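N-acetylglucosamine-6-phosphate deacetylase (Mycobacterium smegmatis, PDB 6FV4) probably catalyses the metal-dependent hydrolytic removal of the acetyl group from N-acetylglucosamine-6-phosphate, a step of amino-sugar metabolism. Local coordinates at residues Ala106-Ala111 against Ser121-Gln126; Ser143-Arg146 against Gln151-Leu154; Val177-Glu182 against Ala191-Ala196; Asn228-Ile233 against Val242-Asp247. The protein carries 1 engineered substitution. One frame throughout, in Å; residues are numbered along the deposited sequence.

Interaction 1. Residues Ala106-Ala111 against Ser121-Gln126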
loop_
_atom_site.group_PDB
_atom_site.type_symbol
_atom_site.label_atom_id
_atom_site.label_comp_id
_atom_site.label_asym_id
_atom_site.label_seq_id
_atom_site.Cartn_x
_atom_site.Cartn_y
_atom_site.Cartn_z
ATOM N N ALA B 106 -15.320 12.176 -21.254
ATOM C CA ALA B 106 -14.658 13.441 -21.527
ATOM C C ALA B 106 -14.700 14.309 -20.280
ATOM O O ALA B 106 -15.759 14.491 -19.683
ATOM C CB ALA B 106 -15.318 14.152 -22.710
ATOM N N SER B 107 -13.547 14.828 -19.880
ATOM C CA SER B 107 -13.413 15.577 -18.642
ATOM C C SER B 107 -13.362 17.069 -18.921
ATOM O O SER B 107 -12.753 17.509 -19.900
ATOM C CB SER B 107 -12.143 15.187 -17.871
ATOM O OG SER B 107 -12.020 13.791 -17.707
ATOM N N LEU B 108 -13.943 17.843 -18.011
ATOM C CA LEU B 108 -13.889 19.291 -18.059
ATOM C C LEU B 108 -13.173 19.792 -16.821
ATOM O O LEU B 108 -13.493 19.363 -15.713
ATOM C CB LEU B 108 -15.308 19.892 -18.107
ATOM C CG LEU B 108 -16.186 19.557 -19.296
ATOM C CD1 LEU B 108 -17.577 20.146 -19.078
ATOM C CD2 LEU B 108 -15.566 20.154 -20.557
ATOM N N VAL B 109 -12.250 20.741 -16.994
ATOM C CA VAL B 109 -11.562 21.325 -15.845
ATOM C C VAL B 109 -12.408 22.437 -15.239
ATOM O O VAL B 109 -13.438 22.826 -15.797
ATOM C CB VAL B 109 -10.170 21.868 -16.212
ATOM C CG1 VAL B 109 -9.273 20.759 -16.737
ATOM C CG2 VAL B 109 -10.299 23.008 -17.211
ATOM N N THR B 110 -11.959 22.950 -14.091
ATOM C CA THR B 110 -12.641 24.031 -13.390
ATOM C C THR B 110 -12.966 25.179 -14.338
ATOM O O THR B 110 -12.102 25.668 -15.071
ATOM C CB THR B 110 -11.773 24.528 -12.226
ATOM O OG1 THR B 110 -11.727 23.531 -11.196
ATOM C CG2 THR B 110 -12.334 25.793 -11.629
ATOM N N ALA B 111 -14.230 25.584 -14.342
ATOM C CA ALA B 111 -14.693 26.660 -15.210
ATOM C C ALA B 111 -15.721 27.506 -14.475
ATOM O O ALA B 111 -16.293 27.093 -13.462
ATOM C CB ALA B 111 -15.293 26.120 -16.516
ATOM N N SER B 121 -23.639 21.409 -21.806
ATOM C CA SER B 121 -24.672 21.321 -22.837
ATOM C C SER B 121 -24.107 20.817 -24.159
ATOM O O SER B 121 -24.682 19.924 -24.792
ATOM C CB SER B 121 -25.340 22.688 -23.047
ATOM O OG SER B 121 -26.198 23.008 -21.973
ATOM N N GLY B 122 -22.980 21.387 -24.597
ATOM C CA GLY B 122 -22.386 20.962 -25.858
ATOM C C GLY B 122 -21.834 19.544 -25.841
ATOM O O GLY B 122 -21.927 18.817 -26.839
ATOM N N LEU B 123 -21.219 19.130 -24.727
ATOM C CA LEU B 123 -20.703 17.763 -24.692
ATOM C C LEU B 123 -21.840 16.748 -24.591
ATOM O O LEU B 123 -21.726 15.636 -25.119
ATOM C CB LEU B 123 -19.713 17.579 -23.528
ATOM C CG LEU B 123 -18.275 18.088 -23.656
ATOM C CD1 LEU B 123 -17.422 17.627 -22.451
ATOM C CD2 LEU B 123 -17.636 17.610 -24.954
ATOM N N ALA B 124 -22.941 17.105 -23.919
ATOM C CA ALA B 124 -24.077 16.185 -23.827
ATOM C C ALA B 124 -24.606 15.818 -25.213
ATOM O O ALA B 124 -25.055 14.690 -25.436
ATOM C CB ALA B 124 -25.194 16.806 -22.986
ATOM N N ARG B 125 -24.550 16.754 -26.159
ATOM C CA ARG B 125 -24.975 16.453 -27.523
ATOM C C ARG B 125 -24.041 15.438 -28.179
ATOM O O ARG B 125 -24.480 14.563 -28.942
ATOM C CB ARG B 125 -25.046 17.749 -28.338
ATOM C CG ARG B 125 -25.424 17.537 -29.794
ATOM C CD ARG B 125 -25.579 18.873 -30.543
ATOM N NE ARG B 125 -25.383 18.642 -31.969
ATOM C CZ ARG B 125 -24.212 18.776 -32.579
ATOM N NH1 ARG B 125 -23.152 19.173 -31.884
ATOM N NH2 ARG B 125 -24.101 18.526 -33.881
ATOM N N GLN B 126 -22.748 15.522 -27.888
ATOM C CA GLN B 126 -21.840 14.520 -28.439
ATOM C C GLN B 126 -21.937 13.180 -27.717
ATOM O O GLN B 126 -21.679 12.140 -28.332
ATOM C CB GLN B 126 -20.416 15.059 -28.429
ATOM C CG GLN B 126 -20.186 16.019 -29.596
ATOM C CD GLN B 126 -19.305 17.160 -29.219
ATOM O OE1 GLN B 126 -18.672 17.138 -28.166
ATOM N NE2 GLN B 126 -19.238 18.169 -30.076
#
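Leu108 and Leu123 meet tip to tip between strand 104-109 and helix 113-129, each side chain directed at the end of the other. The meeting is uneven: one methyl of Leu123, CD1, does all the touching from the helix side. It lies 3.7 Å from Leu108 CD2 and 3.9 Å from Leu108 CG, so it rests against the branch point as well as one prong of the partner. The same Leu123 CD1 also comes to 4.1 Å from Ala106 CB, and therefore bridges two strand residues whose CB atoms point to the same side. With CG anti to the carbonyl carbon in both leucines (chi1 -62° in Leu108, -79° in Leu123), each side chain is directed at the other segment. Ala106 CA and Leu123 CA, 8.1 Å apart, are the nearest CA pair of the two segments. Between Ala106 and Leu108, Ser107 points away from the helix; its OG hydrogen-bonds to His136 ND1. This is the usual division in the beta/alpha barrel of the amidohydrolase superfamily, where one strand face looks inward and the other packs beneath a helix. The contact belongs to the beta-alpha-beta unit of strand 104-109, helix 113-129 and strand 134-138. Leu108 also packs on Leu137 and Leu123 on Ile135, both from strand 134-138, and Leu108 touches Gln119 and Val120 of the helix.

Interaction 2. Residues Ser143-Arg146 against Gln151-Leu154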
loop_
_atom_site.group_PDB
_atom_site.type_symbol
_atom_site.label_atom_id
_atom_site.label_comp_id
_atom_site.label_asym_id
_atom_site.label_seq_id
_atom_site.Cartn_x
_atom_site.Cartn_y
_atom_site.Cartn_z
ATOM N N SER B 143 -10.138 21.945 -4.369
ATOM C CA SER B 143 -9.426 22.760 -3.392
ATOM C C SER B 143 -7.976 22.328 -3.232
ATOM O O SER B 143 -7.585 21.854 -2.164
ATOM C CB SER B 143 -10.124 22.697 -2.033
ATOM O OG SER B 143 -9.734 23.795 -1.224
ATOM N N THR B 144 -7.168 22.477 -4.275
ATOM C CA THR B 144 -5.733 22.315 -4.092
ATOM C C THR B 144 -5.002 23.310 -4.979
ATOM O O THR B 144 -5.507 23.734 -6.029
ATOM C CB THR B 144 -5.249 20.880 -4.380
ATOM O OG1 THR B 144 -3.890 20.752 -3.954
ATOM C CG2 THR B 144 -5.316 20.557 -5.867
ATOM N N LEU B 145 -3.815 23.702 -4.519
ATOM C CA LEU B 145 -2.901 24.533 -5.287
ATOM C C LEU B 145 -1.676 23.755 -5.745
ATOM O O LEU B 145 -0.756 24.348 -6.321
ATOM C CB LEU B 145 -2.478 25.756 -4.466
ATOM C CG LEU B 145 -3.609 26.565 -3.829
ATOM C CD1 LEU B 145 -3.099 27.886 -3.245
ATOM C CD2 LEU B 145 -4.736 26.816 -4.844
ATOM N N ARG B 146 -1.639 22.448 -5.493
ATOM C CA ARG B 146 -0.494 21.631 -5.865
ATOM C C ARG B 146 -0.358 21.569 -7.383
ATOM O O ARG B 146 -1.287 21.896 -8.133
ATOM C CB ARG B 146 -0.622 20.217 -5.285
ATOM C CG ARG B 146 -0.529 20.179 -3.770
ATOM C CD ARG B 146 -0.807 18.798 -3.177
ATOM N NE ARG B 146 -0.850 18.908 -1.722
ATOM C CZ ARG B 146 0.207 18.773 -0.928
ATOM N NH1 ARG B 146 1.391 18.473 -1.439
ATOM N NH2 ARG B 146 0.070 18.923 0.383
ATOM N N GLN B 151 -7.408 25.397 -12.966
ATOM C CA GLN B 151 -7.616 26.846 -12.867
ATOM C C GLN B 151 -8.104 27.172 -11.460
ATOM O O GLN B 151 -9.304 27.372 -11.227
ATOM C CB GLN B 151 -8.591 27.340 -13.942
ATOM C CG GLN B 151 -8.883 28.850 -13.878
ATOM C CD GLN B 151 -7.774 29.694 -14.488
ATOM O OE1 GLN B 151 -7.640 30.885 -14.191
ATOM N NE2 GLN B 151 -6.971 29.077 -15.346
ATOM N N PRO B 152 -7.186 27.231 -10.484
ATOM C CA PRO B 152 -7.605 27.340 -9.072
ATOM C C PRO B 152 -8.284 28.656 -8.686
ATOM O O PRO B 152 -8.896 28.704 -7.610
ATOM C CB PRO B 152 -6.292 27.150 -8.285
ATOM C CG PRO B 152 -5.192 27.298 -9.279
ATOM C CD PRO B 152 -5.755 26.899 -10.612
ATOM N N VAL B 153 -8.218 29.719 -9.491
ATOM C CA VAL B 153 -8.921 30.927 -9.062
ATOM C C VAL B 153 -10.436 30.781 -9.209
ATOM O O VAL B 153 -11.189 31.549 -8.600
ATOM C CB VAL B 153 -8.412 32.186 -9.799
ATOM C CG1 VAL B 153 -7.032 32.585 -9.283
ATOM C CG2 VAL B 153 -8.395 31.981 -11.309
ATOM N N LEU B 154 -10.914 29.802 -9.973
ATOM C CA LEU B 154 -12.351 29.588 -10.124
ATOM C C LEU B 154 -12.889 28.475 -9.229
ATOM O O LEU B 154 -14.097 28.204 -9.259
ATOM C CB LEU B 154 -12.700 29.283 -11.586
ATOM C CG LEU B 154 -12.483 30.367 -12.650
ATOM C CD1 LEU B 154 -12.250 29.728 -14.021
ATOM C CD2 LEU B 154 -13.658 31.350 -12.703
#
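The closest approach here is between Leu145 and Pro152, two residues of the long loop that joins strand 134-138 to helix 160-170. Their side chains cross obliquely, with Leu145 CD2 at 3.8 Å from Pro152 CB. Leu145 leaves its backbone neither toward nor away from the other segment; with CG anti to the carbonyl carbon (chi1 -51°), the CD2 branch is what arrives at the proline ring. Thr144 O, at 4.2 Å from the same Pro152 CB, is the looser approach. The outer side is quite different: Leu145 is exposed and Pro152 partly so, and the two segments share little surface.

The firm part lies on the Thr144 side of the turn. Arg146 N gives a nearly straight hydrogen bond to Thr144 OG1 (3.2 Å, 169°), closing an ST turn, and Glu206 OE2 bonds to both Thr144 OG1 and Arg146 NE, the latter as a salt bridge. The intervening residues include His150, a cadmium ligand, and Ala149, a predicted substrate contact. With no hydrogen bond joining the two segments, their direct contact is van der Waals and weakly directional, whereas polar bonds help to hold the shape of the 143-146 turn.

Interaction 3. Residues Val177-Glu182 against Ala191-Ala196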
loop_
_atom_site.group_PDB
_atom_site.type_symbol
_atom_site.label_atom_id
_atom_site.label_comp_id
_atom_site.label_asym_id
_atom_site.label_seq_id
_atom_site.Cartn_x
_atom_site.Cartn_y
_atom_site.Cartn_z
ATOM N N VAL B 177 -18.140 13.337 -11.132
ATOM C CA VAL B 177 -17.822 14.673 -10.629
ATOM C C VAL B 177 -16.772 14.546 -9.527
ATOM O O VAL B 177 -17.003 13.863 -8.522
ATOM C CB VAL B 177 -19.072 15.392 -10.095
ATOM C CG1 VAL B 177 -18.699 16.759 -9.476
ATOM C CG2 VAL B 177 -20.088 15.585 -11.220
ATOM N N THR B 178 -15.630 15.209 -9.707
ATOM C CA THR B 178 -14.570 15.237 -8.695
ATOM C C THR B 178 -14.882 16.286 -7.627
ATOM O O THR B 178 -15.180 17.447 -7.947
ATOM C CB THR B 178 -13.221 15.541 -9.338
ATOM O OG1 THR B 178 -12.864 14.469 -10.217
ATOM C CG2 THR B 178 -12.130 15.681 -8.267
ATOM N N ILE B 179 -14.840 15.866 -6.362
ATOM C CA ILE B 179 -15.198 16.686 -5.209
ATOM C C ILE B 179 -14.012 16.699 -4.251
ATOM O O ILE B 179 -13.520 15.635 -3.859
ATOM C CB ILE B 179 -16.457 16.141 -4.505
ATOM C CG1 ILE B 179 -17.668 16.236 -5.428
ATOM C CG2 ILE B 179 -16.763 16.910 -3.219
ATOM C CD1 ILE B 179 -18.002 17.667 -5.763
ATOM N N ALA B 180 -13.555 17.894 -3.875
ATOM C CA ALA B 180 -12.598 18.023 -2.783
ATOM C C ALA B 180 -13.355 17.948 -1.460
ATOM O O ALA B 180 -14.215 18.799 -1.203
ATOM C CB ALA B 180 -11.822 19.336 -2.885
ATOM N N PRO B 181 -13.081 16.950 -0.606
ATOM C CA PRO B 181 -13.969 16.684 0.542
ATOM C C PRO B 181 -13.940 17.723 1.657
ATOM O O PRO B 181 -14.776 17.619 2.564
ATOM C CB PRO B 181 -13.466 15.328 1.064
ATOM C CG PRO B 181 -12.768 14.704 -0.069
ATOM C CD PRO B 181 -12.151 15.830 -0.843
ATOM N N GLU B 182 -13.026 18.699 1.646
ATOM C CA GLU B 182 -12.903 19.621 2.770
ATOM C C GLU B 182 -13.642 20.941 2.569
ATOM O O GLU B 182 -13.750 21.715 3.527
ATOM C CB GLU B 182 -11.423 19.901 3.083
ATOM C CG GLU B 182 -10.695 20.799 2.089
ATOM C CD GLU B 182 -10.143 20.035 0.898
ATOM O OE1 GLU B 182 -10.779 19.040 0.479
ATOM O OE2 GLU B 182 -9.085 20.435 0.368
ATOM N N ALA B 191 -23.661 13.424 -1.539
ATOM C CA ALA B 191 -24.954 12.762 -1.414
ATOM C C ALA B 191 -25.873 13.159 -2.561
ATOM O O ALA B 191 -26.614 12.325 -3.095
ATOM C CB ALA B 191 -25.598 13.097 -0.067
ATOM N N GLN B 192 -25.806 14.425 -2.971
ATOM C CA GLN B 192 -26.639 14.913 -4.069
ATOM C C GLN B 192 -26.272 14.229 -5.379
ATOM O O GLN B 192 -27.152 13.829 -6.153
ATOM C CB GLN B 192 -26.482 16.431 -4.191
ATOM C CG GLN B 192 -27.581 17.138 -4.977
ATOM C CD GLN B 192 -27.212 18.578 -5.293
ATOM O OE1 GLN B 192 -26.233 19.114 -4.759
ATOM N NE2 GLN B 192 -27.981 19.207 -6.174
ATOM N N LEU B 193 -24.970 14.061 -5.630
ATOM C CA LEU B 193 -24.521 13.435 -6.869
ATOM C C LEU B 193 -24.947 11.978 -6.946
ATOM O O LEU B 193 -25.430 11.526 -7.988
ATOM C CB LEU B 193 -23.001 13.569 -6.988
ATOM C CG LEU B 193 -22.611 15.029 -7.180
ATOM C CD1 LEU B 193 -21.154 15.247 -6.777
ATOM C CD2 LEU B 193 -22.872 15.476 -8.615
ATOM N N VAL B 194 -24.777 11.225 -5.856
ATOM C CA VAL B 194 -25.114 9.802 -5.868
ATOM C C VAL B 194 -26.611 9.604 -6.072
ATOM O O VAL B 194 -27.039 8.704 -6.803
ATOM C CB VAL B 194 -24.623 9.127 -4.574
ATOM C CG1 VAL B 194 -25.243 7.745 -4.423
ATOM C CG2 VAL B 194 -23.121 9.049 -4.581
ATOM N N ASN B 195 -27.427 10.451 -5.445
ATOM C CA ASN B 195 -28.872 10.338 -5.610
ATOM C C ASN B 195 -29.295 10.615 -7.047
ATOM O O ASN B 195 -30.271 10.034 -7.521
ATOM C CB ASN B 195 -29.592 11.284 -4.651
ATOM C CG ASN B 195 -29.477 10.840 -3.206
ATOM O OD1 ASN B 195 -29.237 9.665 -2.921
ATOM N ND2 ASN B 195 -29.649 11.781 -2.285
ATOM N N ALA B 196 -28.546 11.451 -7.761
ATOM C CA ALA B 196 -28.787 11.710 -9.171
ATOM C C ALA B 196 -28.161 10.667 -10.087
ATOM O O ALA B 196 -28.218 10.832 -11.310
ATOM C CB ALA B 196 -28.257 13.097 -9.539
#
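Leu193 of helix 186-195 sets both of its methyls against strand 174-179, one of them shared between two residues. Leu193 CD2 lies 3.8 Å from Val177 CG2, and Leu193 CD1 lies 3.9 Å from Val177 CG1, so the leucine fork engages both prongs of the valine; the two side chains cross at about a right angle. Two residues on, Ile179 reaches toward Leu193 tip to tip, bringing Ile179 CG1 to 3.9 Å and Ile179 CD1 to 4.1 Å from Leu193 CD1. Ile179 can do so because CG1 is anti to its carbonyl carbon (chi1 -65°), the ethyl arm being the branch that faces the leucine.

The second shell fixes the strand and the helix separately. Val177 and Ile179 both hydrogen-bond through their backbones to Ala201 of strand 199-202, which follows this helix in a beta-alpha-beta unit of the barrel. Between them, Thr178 points away from the helix, its OG1 bonded to His136 NE2 and Thr224 OG1. On the helix side, Ile163 of helix 160-170 packs on both Gln192 and Leu193, and Gln192 NE2 is held by Pro160 O. Across the two segments there is no polar bond. The three touching side chains are buried and purely hydrocarbon, so the attachment rests on close fit and exclusion of water rather than on directional bonds.

Interaction 4. Residues Asn228-Ile233 against Val242-Asp247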
loop_
_atom_site.group_PDB
_atom_site.type_symbol
_atom_site.label_atom_id
_atom_site.label_comp_id
_atom_site.label_asym_id
_atom_site.label_seq_id
_atom_site.Cartn_x
_atom_site.Cartn_y
_atom_site.Cartn_z
ATOM N N ASN B 228 -1.666 12.322 -7.521
ATOM C CA ASN B 228 -1.536 13.599 -8.228
ATOM C C ASN B 228 -2.561 14.589 -7.706
ATOM O O ASN B 228 -3.724 14.236 -7.497
ATOM C CB ASN B 228 -1.707 13.430 -9.738
ATOM C CG ASN B 228 -0.664 12.531 -10.336
ATOM O OD1 ASN B 228 -0.983 11.514 -10.961
ATOM N ND2 ASN B 228 0.601 12.881 -10.132
ATOM N N ALA B 229 -2.116 15.832 -7.482
ATOM C CA ALA B 229 -2.985 16.917 -7.004
ATOM C C ALA B 229 -3.665 16.544 -5.690
ATOM O O ALA B 229 -4.846 16.808 -5.474
ATOM C CB ALA B 229 -4.022 17.309 -8.059
ATOM N N MET B 230 -2.905 15.935 -4.794
ATOM C CA MET B 230 -3.474 15.334 -3.605
ATOM C C MET B 230 -2.439 15.417 -2.493
ATOM O O MET B 230 -1.241 15.329 -2.759
ATOM C CB MET B 230 -3.861 13.884 -3.922
ATOM C CG MET B 230 -4.342 13.039 -2.783
ATOM S SD MET B 230 -4.799 11.427 -3.467
ATOM C CE MET B 230 -6.251 11.880 -4.424
ATOM N N ARG B 231 -2.906 15.622 -1.270
ATOM C CA ARG B 231 -2.012 15.629 -0.121
ATOM C C ARG B 231 -1.268 14.294 -0.026
ATOM O O ARG B 231 -1.863 13.238 -0.258
ATOM C CB ARG B 231 -2.822 15.888 1.149
ATOM C CG ARG B 231 -2.046 15.786 2.437
ATOM C CD ARG B 231 -2.984 15.847 3.625
ATOM N NE ARG B 231 -3.565 17.172 3.789
ATOM C CZ ARG B 231 -3.500 17.881 4.912
ATOM N NH1 ARG B 231 -2.877 17.389 5.976
ATOM N NH2 ARG B 231 -4.060 19.081 4.967
ATOM N N PRO B 232 0.027 14.298 0.276
ATOM C CA PRO B 232 0.776 13.038 0.339
ATOM C C PRO B 232 0.460 12.232 1.594
ATOM O O PRO B 232 -0.200 12.696 2.528
ATOM C CB PRO B 232 2.237 13.497 0.349
ATOM C CG PRO B 232 2.178 14.847 0.983
ATOM C CD PRO B 232 0.917 15.463 0.445
ATOM N N ILE B 233 0.974 10.997 1.596
ATOM C CA ILE B 233 0.903 10.127 2.769
ATOM C C ILE B 233 1.948 10.562 3.786
ATOM O O ILE B 233 3.143 10.657 3.468
ATOM C CB ILE B 233 1.118 8.656 2.379
ATOM C CG1 ILE B 233 0.056 8.186 1.375
ATOM C CG2 ILE B 233 1.088 7.753 3.630
ATOM C CD1 ILE B 233 0.421 6.848 0.716
ATOM N N VAL B 242 -4.782 7.057 1.430
ATOM C CA VAL B 242 -4.891 5.858 2.258
ATOM C C VAL B 242 -6.348 5.531 2.547
ATOM O O VAL B 242 -6.751 4.361 2.476
ATOM C CB VAL B 242 -4.054 6.015 3.544
ATOM C CG1 VAL B 242 -4.373 4.908 4.553
ATOM C CG2 VAL B 242 -2.565 5.984 3.185
ATOM N N ALA B 243 -7.169 6.556 2.844
ATOM C CA ALA B 243 -8.614 6.351 2.940
ATOM C C ALA B 243 -9.165 5.746 1.659
ATOM O O ALA B 243 -9.998 4.831 1.702
ATOM C CB ALA B 243 -9.328 7.673 3.258
ATOM N N LEU B 244 -8.676 6.211 0.510
ATOM C CA LEU B 244 -9.174 5.717 -0.772
ATOM C C LEU B 244 -8.731 4.283 -1.056
ATOM O O LEU B 244 -9.514 3.489 -1.593
ATOM C CB LEU B 244 -8.746 6.658 -1.900
ATOM C CG LEU B 244 -9.469 8.017 -1.926
ATOM C CD1 LEU B 244 -8.670 9.015 -2.755
ATOM C CD2 LEU B 244 -10.885 7.873 -2.497
ATOM N N THR B 245 -7.481 3.921 -0.715
ATOM C CA THR B 245 -7.054 2.545 -0.948
ATOM C C THR B 245 -7.646 1.583 0.069
ATOM O O THR B 245 -7.815 0.396 -0.241
ATOM C CB THR B 245 -5.525 2.423 -0.940
ATOM O OG1 THR B 245 -4.985 3.022 0.242
ATOM C CG2 THR B 245 -4.921 3.101 -2.157
ATOM N N GLU B 246 -7.986 2.079 1.258
ATOM C CA GLU B 246 -8.450 1.226 2.341
ATOM C C GLU B 246 -9.849 0.671 2.076
ATOM O O GLU B 246 -10.130 -0.483 2.411
ATOM C CB GLU B 246 -8.397 2.031 3.634
ATOM C CG GLU B 246 -9.379 1.684 4.715
ATOM C CD GLU B 246 -9.213 2.604 5.920
ATOM O OE1 GLU B 246 -9.901 3.643 5.997
ATOM O OE2 GLU B 246 -8.363 2.301 6.776
ATOM N N ASP B 247 -10.735 1.462 1.459
ATOM C CA ASP B 247 -12.155 1.124 1.382
ATOM C C ASP B 247 -12.497 0.366 0.095
ATOM O O ASP B 247 -12.242 0.855 -1.010
ATOM C CB ASP B 247 -12.990 2.392 1.477
ATOM C CG ASP B 247 -14.454 2.095 1.730
ATOM O OD1 ASP B 247 -15.087 1.450 0.861
ATOM O OD2 ASP B 247 -14.948 2.472 2.812
#
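Met230 and Ile233 are the two points at which loop 228-233 meets helix 240-246. The loop begins with Asn228 and Ala229, both predicted substrate-binding residues; Asn228 ND2 bonds to His260 O, and the backbone of Ala229 to that of Thr205. Met230 follows, extended through chi1 and chi2 and then bent at the thioether (chi3 -69°), which leaves its terminal methyl facing the helix at a slant: Met230 CE is 4.1 Å from Leu244 CD1. Three residues on, Ile233 makes the second touch. Its side chain crosses that of Val242 at about a right angle, and a single methyl, Val242 CG2, meets three carbons of the branched isoleucine, 3.9 Å from Ile233 CG1, 4.0 Å from Ile233 CD1 and 4.1 Å from Ile233 CG2.

All four touching residues are buried; at Ile233 and Val242 the second subunit contributes, through its Ile265 and Ala264 respectively. Within the chain Leu244 rests on Val252 of strand 251-255 and on Thr212 of helix 209-217, so helix 240-246 has a barrel strand and a neighbouring helix of its own chain as well as the second subunit for company.

Overall arrangement
The four contacts follow one another along a single amidohydrolase domain. Interactions 1 and 3 repeat the same design, a helix leucine against the helix-facing residues of a barrel strand, their centres 17 Å apart; their nearest atoms are about 7 Å apart. Interaction 2 touches all three others: Thr110 CG2 packs 3.5 Å from Leu154 CB, Ser143 N lies 3.4 Å from Ala180 CB, and Arg146 CD lies 3.5 Å from Met230 O. The metal site is near: Leu108's side chain is about 9 Å from the zinc ion, those of Thr144 and Met230 about 8 and 9 Å from the cadmium ion. Ala283, at the predicted proton donor/acceptor position, is an engineered substitution.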